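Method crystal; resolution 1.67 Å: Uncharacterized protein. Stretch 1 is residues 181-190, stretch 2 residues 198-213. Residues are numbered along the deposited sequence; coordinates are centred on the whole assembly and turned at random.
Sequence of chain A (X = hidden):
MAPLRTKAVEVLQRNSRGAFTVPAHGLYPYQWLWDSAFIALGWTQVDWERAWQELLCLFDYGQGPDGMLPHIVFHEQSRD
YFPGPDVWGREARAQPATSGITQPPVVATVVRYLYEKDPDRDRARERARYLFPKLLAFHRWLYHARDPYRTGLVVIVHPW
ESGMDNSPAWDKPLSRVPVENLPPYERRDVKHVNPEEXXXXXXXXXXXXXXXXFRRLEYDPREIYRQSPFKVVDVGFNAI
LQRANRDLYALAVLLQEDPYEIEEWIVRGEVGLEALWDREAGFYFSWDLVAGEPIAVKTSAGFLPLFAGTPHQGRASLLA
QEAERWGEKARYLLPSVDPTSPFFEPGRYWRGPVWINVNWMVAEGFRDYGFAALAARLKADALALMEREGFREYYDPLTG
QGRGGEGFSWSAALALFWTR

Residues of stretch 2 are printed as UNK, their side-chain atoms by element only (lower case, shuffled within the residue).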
# COMPACT_ATOMS: atom_id res chain seq x y z
N ASN A 181 16.83 -13.62 -44.31
CA ASN A 181 17.51 -12.57 -45.08
C ASN A 181 18.28 -11.56 -44.23
O ASN A 181 18.57 -10.45 -44.68
CB ASN A 181 16.52 -11.82 -45.99
CG ASN A 181 15.55 -12.75 -46.71
OD1 ASN A 181 14.35 -12.47 -46.78
ND2 ASN A 181 16.06 -13.86 -47.23
N LEU A 182 18.60 -11.94 -42.99
CA LEU A 182 19.45 -11.11 -42.16
C LEU A 182 20.84 -11.22 -42.78
O LEU A 182 21.33 -12.33 -42.98
CB LEU A 182 19.47 -11.61 -40.71
CG LEU A 182 20.23 -10.75 -39.69
CD1 LEU A 182 19.43 -9.51 -39.32
CD2 LEU A 182 20.56 -11.56 -38.44
N PRO A 183 21.47 -10.08 -43.09
CA PRO A 183 22.83 -10.14 -43.62
C PRO A 183 23.82 -10.60 -42.54
O PRO A 183 23.58 -10.36 -41.35
CB PRO A 183 23.12 -8.69 -44.01
CG PRO A 183 22.22 -7.86 -43.17
CD PRO A 183 20.99 -8.69 -42.93
N PRO A 184 24.93 -11.24 -42.95
CA PRO A 184 25.94 -11.54 -41.94
C PRO A 184 26.50 -10.26 -41.35
O PRO A 184 26.44 -9.21 -41.96
CB PRO A 184 27.03 -12.32 -42.71
CG PRO A 184 26.72 -12.14 -44.16
CD PRO A 184 25.26 -11.78 -44.28
N TYR A 185 27.01 -10.36 -40.13
CA TYR A 185 27.57 -9.22 -39.42
C TYR A 185 28.75 -9.77 -38.66
O TYR A 185 28.92 -10.98 -38.59
CB TYR A 185 26.55 -8.60 -38.45
CG TYR A 185 25.92 -9.63 -37.55
CD1 TYR A 185 24.74 -10.26 -37.90
CD2 TYR A 185 26.56 -10.03 -36.36
CE1 TYR A 185 24.18 -11.24 -37.09
CE2 TYR A 185 26.01 -11.00 -35.55
CZ TYR A 185 24.82 -11.60 -35.92
OH TYR A 185 24.30 -12.58 -35.12
N GLU A 186 29.54 -8.88 -38.09
CA GLU A 186 30.79 -9.26 -37.46
C GLU A 186 30.77 -8.98 -35.96
O GLU A 186 30.88 -7.83 -35.55
CB GLU A 186 31.94 -8.47 -38.12
CG GLU A 186 32.25 -8.88 -39.57
CD GLU A 186 31.33 -8.24 -40.59
OE1 GLU A 186 31.30 -6.99 -40.68
OE2 GLU A 186 30.65 -9.00 -41.32
N ARG A 187 30.65 -10.04 -35.16
CA ARG A 187 30.72 -9.93 -33.68
C ARG A 187 32.08 -9.39 -33.25
O ARG A 187 33.10 -9.77 -33.81
CB ARG A 187 30.52 -11.29 -33.00
CG ARG A 187 29.17 -11.98 -33.20
CD ARG A 187 28.10 -11.51 -32.22
NE ARG A 187 28.36 -11.93 -30.84
CZ ARG A 187 27.90 -13.03 -30.24
NH1 ARG A 187 27.13 -13.90 -30.87
NH2 ARG A 187 28.22 -13.25 -28.97
N ARG A 188 32.09 -8.51 -32.24
CA ARG A 188 33.32 -7.97 -31.67
C ARG A 188 33.49 -8.31 -30.18
O ARG A 188 34.59 -8.18 -29.66
CB ARG A 188 33.42 -6.45 -31.85
CG ARG A 188 33.24 -5.92 -33.27
CD ARG A 188 34.41 -6.22 -34.19
NE ARG A 188 35.62 -5.39 -34.01
CZ ARG A 188 35.88 -4.23 -34.63
NH1 ARG A 188 35.01 -3.66 -35.45
NH2 ARG A 188 37.05 -3.60 -34.40
N ASP A 189 32.41 -8.71 -29.50
CA ASP A 189 32.47 -9.05 -28.07
C ASP A 189 33.37 -10.24 -27.79
O ASP A 189 34.00 -10.35 -26.74
CB ASP A 189 31.07 -9.27 -27.47
CG ASP A 189 30.24 -10.31 -28.22
OD1 ASP A 189 30.10 -10.19 -29.47
OD2 ASP A 189 29.66 -11.22 -27.58
N VAL A 190 33.45 -11.13 -28.79
CA VAL A 190 34.25 -12.34 -28.71
C VAL A 190 35.76 -12.09 -28.76
O VAL A 190 36.53 -13.02 -28.55
CB VAL A 190 33.83 -13.33 -29.82
CG1 VAL A 190 32.40 -13.80 -29.59
CG2 VAL A 190 33.97 -12.70 -31.19
N UNK A 198 28.88 -15.71 -23.39
CA UNK A 198 28.15 -14.66 -24.09
C UNK A 198 26.86 -15.17 -24.73
O UNK A 198 26.65 -16.39 -24.86
n UNK A 198 28.92 -9.54 -23.16
c UNK A 198 28.78 -9.91 -24.43
c UNK A 198 29.05 -14.08 -25.19
n UNK A 198 28.17 -9.11 -25.30
c UNK A 198 29.93 -12.05 -23.94
c UNK A 198 30.28 -13.36 -24.66
n UNK A 198 29.26 -11.09 -24.82
N UNK A 199 25.98 -14.24 -25.16
CA UNK A 199 24.81 -14.69 -25.93
C UNK A 199 25.25 -15.45 -27.17
O UNK A 199 26.33 -15.18 -27.71
c UNK A 199 26.01 -12.77 -25.04
c UNK A 199 24.59 -12.37 -25.35
c UNK A 199 24.13 -13.38 -26.35
N UNK A 200 24.43 -16.40 -27.58
CA UNK A 200 24.72 -17.22 -28.76
C UNK A 200 24.44 -16.50 -30.06
O UNK A 200 23.85 -15.42 -30.10
c UNK A 200 23.43 -20.62 -27.54
n UNK A 200 23.98 -23.08 -24.85
n UNK A 200 24.60 -23.19 -27.05
c UNK A 200 23.91 -18.49 -28.70
c UNK A 200 24.02 -22.53 -26.06
n UNK A 200 23.47 -21.34 -26.27
c UNK A 200 24.26 -19.37 -27.53
N UNK A 201 24.85 -17.11 -31.17
CA UNK A 201 24.55 -16.55 -32.48
C UNK A 201 23.05 -16.28 -32.69
O UNK A 201 22.68 -15.25 -33.25
c UNK A 201 24.88 -17.49 -37.43
c UNK A 201 25.04 -17.51 -33.58
c UNK A 201 24.62 -17.08 -34.97
n UNK A 201 23.41 -17.48 -37.70
c UNK A 201 25.20 -17.99 -36.03
N UNK A 202 22.22 -17.21 -32.25
CA UNK A 202 20.77 -17.13 -32.48
C UNK A 202 20.19 -15.94 -31.72
O UNK A 202 19.25 -15.29 -32.17
c UNK A 202 20.10 -18.42 -32.03
o UNK A 202 22.35 -20.76 -33.74
o UNK A 202 22.47 -19.98 -31.68
c UNK A 202 20.42 -19.64 -32.90
c UNK A 202 21.84 -20.17 -32.75
N UNK A 203 20.77 -15.65 -30.56
CA UNK A 203 20.41 -14.44 -29.81
C UNK A 203 20.79 -13.17 -30.57
O UNK A 203 19.94 -12.31 -30.84
o UNK A 203 21.66 -16.34 -27.23
o UNK A 203 19.57 -15.78 -27.30
c UNK A 203 21.10 -14.42 -28.45
c UNK A 203 20.75 -15.59 -27.60
N UNK A 204 22.07 -13.05 -30.93
CA UNK A 204 22.49 -11.87 -31.67
C UNK A 204 21.75 -11.66 -32.98
O UNK A 204 21.46 -10.54 -33.35
c UNK A 204 24.00 -11.84 -31.91
o UNK A 204 26.82 -8.85 -27.99
c UNK A 204 25.16 -9.72 -31.16
c UNK A 204 25.85 -8.97 -30.20
c UNK A 204 26.13 -9.55 -28.96
c UNK A 204 25.72 -10.82 -28.69
c UNK A 204 24.74 -11.01 -30.88
c UNK A 204 25.05 -11.55 -29.65
N UNK A 205 21.44 -12.75 -33.69
CA UNK A 205 20.68 -12.62 -34.93
C UNK A 205 19.38 -11.85 -34.70
O UNK A 205 19.02 -10.94 -35.46
c UNK A 205 20.34 -14.00 -35.50
o UNK A 205 21.41 -15.87 -36.50
o UNK A 205 22.58 -14.00 -36.40
c UNK A 205 21.53 -14.66 -36.19
N UNK A 206 18.71 -12.19 -33.61
CA UNK A 206 17.43 -11.58 -33.25
C UNK A 206 17.61 -10.19 -32.63
O UNK A 206 16.83 -9.29 -32.92
n UNK A 206 15.31 -16.03 -33.25
c UNK A 206 16.09 -16.85 -33.97
c UNK A 206 16.64 -12.56 -32.37
c UNK A 206 15.81 -14.99 -32.35
n UNK A 206 15.53 -17.74 -34.80
c UNK A 206 16.21 -13.79 -33.17
n UNK A 206 17.41 -16.79 -33.86
N UNK A 207 18.67 -9.97 -31.84
CA UNK A 207 19.02 -8.62 -31.40
C UNK A 207 19.15 -7.66 -32.60
O UNK A 207 18.65 -6.53 -32.58
o UNK A 207 20.79 -11.86 -25.91
c UNK A 207 21.68 -9.71 -28.73
c UNK A 207 21.80 -10.52 -27.61
c UNK A 207 19.41 -10.79 -27.56
c UNK A 207 20.66 -11.05 -27.02
c UNK A 207 19.29 -9.99 -28.69
c UNK A 207 20.42 -9.45 -29.32
c UNK A 207 20.33 -8.57 -30.56
N UNK A 208 19.86 -8.10 -33.64
CA UNK A 208 20.12 -7.26 -34.81
C UNK A 208 18.89 -7.09 -35.69
O UNK A 208 18.62 -5.99 -36.17
c UNK A 208 21.33 -7.78 -35.62
c UNK A 208 22.75 -5.71 -35.60
c UNK A 208 22.68 -7.17 -35.20
c UNK A 208 22.96 -7.32 -33.72
N UNK A 209 18.12 -8.15 -35.85
CA UNK A 209 16.83 -8.06 -36.57
C UNK A 209 15.95 -6.95 -35.99
O UNK A 209 15.37 -6.12 -36.72
c UNK A 209 16.10 -9.39 -36.56
o UNK A 209 14.82 -9.26 -37.15
N UNK A 210 15.85 -6.91 -34.67
CA UNK A 210 15.07 -5.86 -34.01
C UNK A 210 15.64 -4.48 -34.27
O UNK A 210 14.90 -3.54 -34.59
c UNK A 210 14.26 -7.61 -30.57
c UNK A 210 12.60 -7.01 -32.33
c UNK A 210 14.96 -6.13 -32.50
c UNK A 210 14.06 -7.29 -32.05
N UNK A 211 16.96 -4.34 -34.14
CA UNK A 211 17.64 -3.09 -34.42
C UNK A 211 17.30 -2.60 -35.83
O UNK A 211 16.95 -1.44 -36.02
c UNK A 211 19.16 -3.24 -34.26
c UNK A 211 20.17 -1.32 -35.64
c UNK A 211 21.42 -2.27 -33.70
c UNK A 211 20.03 -1.97 -34.26
N UNK A 212 17.42 -3.50 -36.81
CA UNK A 212 17.18 -3.14 -38.21
C UNK A 212 15.73 -2.71 -38.42
O UNK A 212 15.47 -1.76 -39.15
c UNK A 212 21.35 -3.99 -39.15
c UNK A 212 21.72 -5.30 -39.25
c UNK A 212 17.55 -4.28 -39.17
c UNK A 212 20.00 -3.66 -39.12
c UNK A 212 19.02 -4.64 -39.19
o UNK A 212 23.06 -5.61 -39.27
c UNK A 212 20.78 -6.30 -39.33
c UNK A 212 19.43 -5.97 -39.30
N UNK A 213 14.79 -3.39 -37.77
CA UNK A 213 13.39 -2.96 -37.83
C UNK A 213 13.24 -1.54 -37.28
O UNK A 213 12.62 -0.68 -37.91
c UNK A 213 12.48 -3.93 -37.06
c UNK A 213 11.01 -3.50 -36.91
c UNK A 213 10.24 -4.43 -35.99
c UNK A 213 10.37 -3.43 -38.30

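Position 198 carries three carbons, a nitrogen, then a carbon bearing two more nitrogens; the nitrogen within the chain lies 2.8 Å from Asp 189 OD2. This is Arg 198. Its CA-to-CB bond points toward stretch 1, and NE donates to Asp 189 OD2, a hydrogen bond within a salt bridge.

At position 199 three carbons close a ring onto the backbone nitrogen, so this is Pro 199. It contributes backbone: its O accepts a hydrogen bond from Arg 187 NH2 at 3.0 Å.

Position 200 again shows three carbons, a nitrogen and a carbon with two nitrogens; its CA-to-CB bond points away from stretch 1. This is Arg 200, at the N-cap position of the helix.

Position 201 has four carbons in a row ending in nitrogen: Lys 201. Its extended chain touches stretch 1 little.

Position 202 has three carbons, the third bearing two oxygens, and its CA-to-CB bond points away: Glu 202. Position 203 has two carbons, the second bearing two oxygens, and makes no contact: Asp 203. Its OD2 accepts a hydrogen bond from Arg 200 N at 2.8 Å, tying down the first turn.

Position 204 holds one carbon, then a six-carbon ring bearing an oxygen. The guanidinium of Arg 187 lies flat on that ring, centres 3.7 Å apart and planes at 10°. It is Tyr 204, and its OH accepts a hydrogen bond from Arg 198 NH2 at 3.0 Å.

Position 205 has two carbons, the second bearing two oxygens, one of which meets the hydroxyl of Tyr 185. This is Asp 205: Tyr 185 OH donates to its OD1 at 2.6 Å, while its OD2 takes a 2.8 Å salt bridge from Lys 201 NZ. One carboxylate thus serves both the contact and its own helix.

Position 206 has three carbons, a nitrogen and a carbon carrying two nitrogens, and its CA-to-CB bond points away: Arg 206. Its NH1 returns to Glu 202 O at 2.9 Å. Position 207 has one carbon and a six-carbon ring with an oxygen, buried but not against stretch 1: Tyr 207.

Position 208 has four carbons forked at the second, and its CA-to-CB bond points toward stretch 1, beside Leu 182: Leu 208. Position 209 has one carbon and one oxygen; its CB lies 4.3 Å from Leu 182 CD1. It is Ser 209, whose small side chain sits where the backbones come close, CA to CA 6.9 Å from Leu 182.

Positions 210 and 211 each have four carbons forked at the second, out of reach: Leu 210 and Leu 211. Position 212 has one carbon and a six-carbon ring with an oxygen; its CA-to-CB bond points toward stretch 1, and a ring carbon lies 3.5 Å from Leu 182 CD1. It is Tyr 212, met at the ring edge at CE2. Position 213, four carbons forked at the second, is Leu 213, also out of reach.

The contact follows helical spacing: 201, 204, 205, 208 and 212 meet a segment with no regular helix or strand. Polar chemistry gathers at the helix start, where Asp 189 orients Arg 187 through two hydrogen bonds while Tyr 204 supplies a face. Farther along, Leu 182 makes an apolar anchor.

Stretch 2, residues 198-213: RPRKEDYDRYLSLLYL
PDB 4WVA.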